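Peroxidase (Cellulomonas bogoriensis 69B4 = DSM 16987, PDB 6QZO) binds heme b and, as a member of the DyP-type peroxidase family, probably uses peroxide to oxidise its substrates. Local coordinates at residues A49-L55 / G141-V147; T229-V233 / V329-V335. Numbering follows the deposited sequence.

Interaction 1 (A49-L55 / G141-V147); sequences ALVALDL and GDVVLQV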
# COMPACT_ATOMS: atom_id res chain seq x y z
N ALA A 49 1.77 -0.43 -9.17
CA ALA A 49 1.76 -1.90 -9.11
C ALA A 49 2.34 -2.39 -10.43
O ALA A 49 1.77 -2.05 -11.46
CB ALA A 49 0.36 -2.42 -8.88
N LEU A 50 3.50 -3.05 -10.39
CA LEU A 50 4.02 -3.79 -11.56
C LEU A 50 3.47 -5.21 -11.48
O LEU A 50 3.82 -5.92 -10.50
CB LEU A 50 5.54 -3.81 -11.49
CG LEU A 50 6.35 -2.56 -11.77
CD1 LEU A 50 6.18 -2.09 -13.18
CD2 LEU A 50 6.10 -1.43 -10.79
N VAL A 51 2.63 -5.57 -12.44
CA VAL A 51 2.04 -6.93 -12.55
C VAL A 51 2.73 -7.68 -13.70
O VAL A 51 2.46 -7.35 -14.87
CB VAL A 51 0.52 -6.87 -12.73
CG1 VAL A 51 -0.09 -8.26 -12.68
CG2 VAL A 51 -0.14 -5.97 -11.69
N ALA A 52 3.61 -8.61 -13.37
CA ALA A 52 4.22 -9.57 -14.31
C ALA A 52 3.26 -10.74 -14.50
O ALA A 52 2.78 -11.29 -13.48
CB ALA A 52 5.56 -10.04 -13.79
N LEU A 53 3.01 -11.10 -15.75
CA LEU A 53 2.18 -12.28 -16.09
C LEU A 53 3.01 -13.22 -16.95
O LEU A 53 3.94 -12.75 -17.61
CB LEU A 53 0.89 -11.82 -16.79
CG LEU A 53 0.02 -10.85 -15.97
CD1 LEU A 53 0.25 -9.41 -16.40
CD2 LEU A 53 -1.45 -11.21 -16.09
N ASP A 54 2.70 -14.51 -16.87
CA ASP A 54 3.29 -15.56 -17.73
C ASP A 54 2.20 -16.10 -18.66
O ASP A 54 1.09 -16.38 -18.20
CB ASP A 54 3.94 -16.66 -16.88
CG ASP A 54 5.30 -16.29 -16.35
OD1 ASP A 54 5.91 -15.32 -16.87
OD2 ASP A 54 5.74 -16.97 -15.41
N LEU A 55 2.50 -16.20 -19.95
CA LEU A 55 1.56 -16.76 -20.95
C LEU A 55 1.38 -18.25 -20.66
O LEU A 55 2.31 -18.88 -20.14
CB LEU A 55 2.13 -16.51 -22.35
CG LEU A 55 2.25 -15.03 -22.73
CD1 LEU A 55 3.07 -14.85 -23.98
CD2 LEU A 55 0.85 -14.46 -22.93
N GLY A 141 9.24 -12.70 -16.29
CA GLY A 141 7.86 -12.42 -16.73
C GLY A 141 7.79 -12.28 -18.24
O GLY A 141 8.61 -11.57 -18.79
N ASP A 142 6.83 -12.94 -18.89
CA ASP A 142 6.55 -12.85 -20.34
C ASP A 142 6.00 -11.46 -20.66
O ASP A 142 6.32 -10.93 -21.72
CB ASP A 142 5.56 -13.92 -20.79
CG ASP A 142 6.12 -15.33 -20.66
OD1 ASP A 142 7.33 -15.47 -20.70
OD2 ASP A 142 5.33 -16.26 -20.53
N VAL A 143 5.22 -10.86 -19.75
CA VAL A 143 4.64 -9.51 -19.99
C VAL A 143 4.48 -8.81 -18.64
O VAL A 143 4.36 -9.50 -17.63
CB VAL A 143 3.33 -9.59 -20.78
CG1 VAL A 143 2.28 -10.37 -20.00
CG2 VAL A 143 2.80 -8.23 -21.18
N VAL A 144 4.50 -7.48 -18.65
CA VAL A 144 4.35 -6.66 -17.42
C VAL A 144 3.38 -5.53 -17.70
O VAL A 144 3.45 -4.94 -18.79
CB VAL A 144 5.69 -6.09 -16.95
CG1 VAL A 144 6.30 -5.16 -18.00
CG2 VAL A 144 5.55 -5.39 -15.60
N LEU A 145 2.52 -5.24 -16.72
CA LEU A 145 1.71 -4.00 -16.68
C LEU A 145 2.26 -3.13 -15.54
O LEU A 145 2.12 -3.53 -14.37
CB LEU A 145 0.25 -4.38 -16.44
CG LEU A 145 -0.34 -5.33 -17.48
CD1 LEU A 145 -1.70 -5.85 -17.02
CD2 LEU A 145 -0.45 -4.64 -18.82
N GLN A 146 2.89 -2.00 -15.88
CA GLN A 146 3.17 -0.97 -14.86
C GLN A 146 1.90 -0.14 -14.72
O GLN A 146 1.59 0.62 -15.67
CB GLN A 146 4.36 -0.09 -15.23
CG GLN A 146 4.62 0.99 -14.19
CD GLN A 146 5.61 2.02 -14.67
OE1 GLN A 146 6.81 1.84 -14.55
NE2 GLN A 146 5.09 3.10 -15.22
N VAL A 147 1.20 -0.30 -13.60
CA VAL A 147 -0.07 0.42 -13.30
C VAL A 147 0.23 1.47 -12.24
O VAL A 147 0.68 1.09 -11.10
CB VAL A 147 -1.18 -0.55 -12.84
CG1 VAL A 147 -2.55 0.12 -12.82
CG2 VAL A 147 -1.21 -1.79 -13.71
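Val51 and Leu145 form the apolar centre, their CB atoms 4.5 Å apart across a directly facing pair. On the same face Leu53 extends the patch, its CD1 4.1 Å from Leu145 CD1 and its CB 3.8 Å from Val143 CG1. Helices 61-78 and 152-165 cover this side: Trp71 of the former touches Leu53, Val143 and Leu145, while Leu162 of the latter meets Leu145. The opposite face carries Leu50, Ala52, Val144 and Gln146; there Leu50 CD1 lies 3.4 Å from Gln146 CB and 4.1 Å from Val144 CG2.

The backbones run antiparallel, at 164° with axes 4.5 Å apart. Paired bonds join Ala49 with Val147, Val51 with Leu145 (Val51 N to Leu145 O 2.9 Å, Leu145 N to Val51 O 2.8 Å) and Leu53 with Val143. These are the two central strands of the four-stranded antiparallel sheet in the N-terminal half, in the order 100-105, 143-149, 47-55, 170-179, with helices on one face as in the ferredoxin-like folds of DyP peroxidases.

Regular pairing ends in a classic beta bulge, where Asp142 and Val143 both face Leu53. Beyond it, side chains bond to main chain: Asp142 N donates to Asp54 OD1 over a long 3.3 Å, and Leu55 N to Asp142 OD2 at 2.9 Å. These bonds accompany a close approach of like charges, Asp54 OD1 and Asp142 OD2 being 3.8 Å apart, while a salt bridge to Arg173 on strand 170-179 offsets the charge of Asp54.

Interaction 2 (T229-V233 / V329-V335); sequences TSMVV and VTYQRDV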
# COMPACT_ATOMS: atom_id res chain seq x y z
N THR A 229 10.81 1.71 -26.00
CA THR A 229 11.94 1.81 -25.06
C THR A 229 12.15 0.43 -24.44
O THR A 229 11.47 -0.53 -24.86
CB THR A 229 11.68 2.93 -24.03
OG1 THR A 229 12.87 3.17 -23.26
CG2 THR A 229 10.53 2.60 -23.10
N SER A 230 13.11 0.35 -23.53
CA SER A 230 13.38 -0.85 -22.69
C SER A 230 13.10 -0.47 -21.25
O SER A 230 13.23 0.72 -20.91
CB SER A 230 14.78 -1.33 -22.88
OG SER A 230 15.70 -0.45 -22.28
N MET A 231 12.68 -1.45 -20.46
CA MET A 231 12.32 -1.28 -19.04
C MET A 231 13.11 -2.30 -18.22
O MET A 231 13.10 -3.48 -18.60
CB MET A 231 10.82 -1.52 -18.84
CG MET A 231 10.40 -1.61 -17.39
SD MET A 231 8.61 -1.88 -17.34
CE MET A 231 8.42 -2.37 -15.63
N VAL A 232 13.79 -1.83 -17.18
CA VAL A 232 14.45 -2.68 -16.14
C VAL A 232 13.67 -2.49 -14.84
O VAL A 232 13.40 -1.34 -14.49
CB VAL A 232 15.93 -2.30 -15.96
CG1 VAL A 232 16.52 -2.93 -14.71
CG2 VAL A 232 16.74 -2.65 -17.19
N VAL A 233 13.35 -3.60 -14.17
CA VAL A 233 12.82 -3.62 -12.78
C VAL A 233 13.79 -4.42 -11.92
O VAL A 233 13.87 -5.64 -12.11
CB VAL A 233 11.41 -4.22 -12.72
CG1 VAL A 233 10.85 -4.25 -11.32
CG2 VAL A 233 10.47 -3.47 -13.64
N VAL A 329 12.86 1.03 -11.05
CA VAL A 329 12.35 0.93 -12.46
C VAL A 329 13.14 1.93 -13.28
O VAL A 329 13.16 3.11 -12.90
CB VAL A 329 10.84 1.22 -12.52
CG1 VAL A 329 10.28 1.05 -13.93
CG2 VAL A 329 10.05 0.37 -11.53
N THR A 330 13.81 1.49 -14.36
CA THR A 330 14.54 2.39 -15.30
C THR A 330 14.05 2.16 -16.73
O THR A 330 13.67 1.03 -17.05
CB THR A 330 16.06 2.22 -15.20
OG1 THR A 330 16.40 0.98 -15.82
CG2 THR A 330 16.58 2.23 -13.78
N TYR A 331 14.06 3.22 -17.53
CA TYR A 331 13.73 3.23 -18.97
C TYR A 331 14.92 3.81 -19.76
O TYR A 331 15.48 4.83 -19.34
CB TYR A 331 12.47 4.04 -19.24
CG TYR A 331 11.23 3.46 -18.63
CD1 TYR A 331 10.56 2.41 -19.24
CD2 TYR A 331 10.71 3.97 -17.45
CE1 TYR A 331 9.41 1.87 -18.68
CE2 TYR A 331 9.57 3.44 -16.88
CZ TYR A 331 8.92 2.38 -17.50
OH TYR A 331 7.77 1.88 -16.97
N GLN A 332 15.27 3.16 -20.86
CA GLN A 332 16.42 3.53 -21.73
C GLN A 332 16.23 2.91 -23.12
O GLN A 332 15.51 1.89 -23.22
CB GLN A 332 17.72 3.09 -21.05
CG GLN A 332 17.79 1.61 -20.71
CD GLN A 332 17.06 1.26 -19.43
OE1 GLN A 332 17.29 1.85 -18.37
NE2 GLN A 332 16.17 0.29 -19.52
N ARG A 333 16.85 3.48 -24.16
CA ARG A 333 16.75 2.94 -25.55
C ARG A 333 17.28 1.49 -25.56
O ARG A 333 16.59 0.64 -26.14
CB ARG A 333 17.52 3.81 -26.55
CG ARG A 333 17.33 3.42 -28.01
CD ARG A 333 18.22 4.16 -29.00
NE ARG A 333 19.35 4.95 -28.48
CZ ARG A 333 20.59 4.50 -28.27
NH1 ARG A 333 20.92 3.24 -28.54
NH2 ARG A 333 21.51 5.32 -27.79
N ASP A 334 18.42 1.24 -24.92
CA ASP A 334 19.18 -0.04 -25.04
C ASP A 334 19.77 -0.41 -23.68
O ASP A 334 20.69 0.30 -23.21
CB ASP A 334 20.24 0.08 -26.15
CG ASP A 334 21.10 -1.15 -26.38
OD1 ASP A 334 21.15 -2.03 -25.49
OD2 ASP A 334 21.74 -1.21 -27.45
N VAL A 335 19.29 -1.50 -23.07
CA VAL A 335 19.69 -1.96 -21.70
C VAL A 335 21.20 -2.20 -21.67
O VAL A 335 21.87 -1.69 -20.76
CB VAL A 335 18.91 -3.22 -21.28
CG1 VAL A 335 19.33 -3.70 -19.90
CG2 VAL A 335 17.41 -3.01 -21.35
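Unusually, the Ser230 hydroxyl adds a second bond to a carbonyl already used in the strand pairing. Ser230 OG donates a very short bond of 2.5 Å to Gln332 O, the same carbonyl that accepts Ser230 N at 2.9 Å, and itself accepts Gln332 NE2 at 2.9 Å. The amide's other end is fixed too, Thr330 OG1 donating to Gln332 OE1 at 2.8 Å. The Gln332 side chain thus folds back over the strands and links both hydroxyls.

Gln332 N completes the backbone pair with a bond to Ser230 O at 3.2 Å. In the next hydrogen-bonded pair Val232 N to Thr330 O and Thr330 N to Val232 O are each 2.9 Å. The strands, at 159° with axes 4.7 Å apart, are the central pair of the C-terminal four-stranded antiparallel sheet.

Met231, Tyr331, Val233 and Val329 occupy the other face. Met231 CB packs 3.7 Å from Tyr331 CE1, and Met231 SD stands 5.1 Å from the ring centroid, an oblique Met-aromatic contact; the Tyr331 hydroxyl bonds to Gln146 of strand 143-149. After Gln332 the chain turns back: Asp334, as N-cap, bonds through OD1 to Ala337 N, and Val335 opens the short helix 335-338 with CG1 3.9 Å from Val232 CG2.

The Thr330 side chain comes within about 6 Å of the bound heme and about 4 Å of the side chains of heme-binding Phe328 and Arg307. Linked in this way, Ser230, Gln332 and Thr330 hold one another's side chains in place, which probably helps to steady the strand carrying Phe328.

Each interaction joins the two middle strands of one four-stranded antiparallel sheet with strand order 2-3-1-4, so the two contacts hold equivalent places in the N- and C-terminal halves. Interaction 1 closes along the chain before interaction 2 opens, and their centres lie 15 Å apart. The sheets meet face to face: Gln146 OE1 lies 2.6 Å from Tyr331 OH, a probable hydrogen bond, while Leu50 CD1 packs 3.3 Å from Met231 CE and Val144 CG1 4.1 Å from Met231 SD. This fits the paired ferredoxin-like domains of DyP peroxidases. Here interaction 2, in the C-terminal half, is the one closer to the heme site.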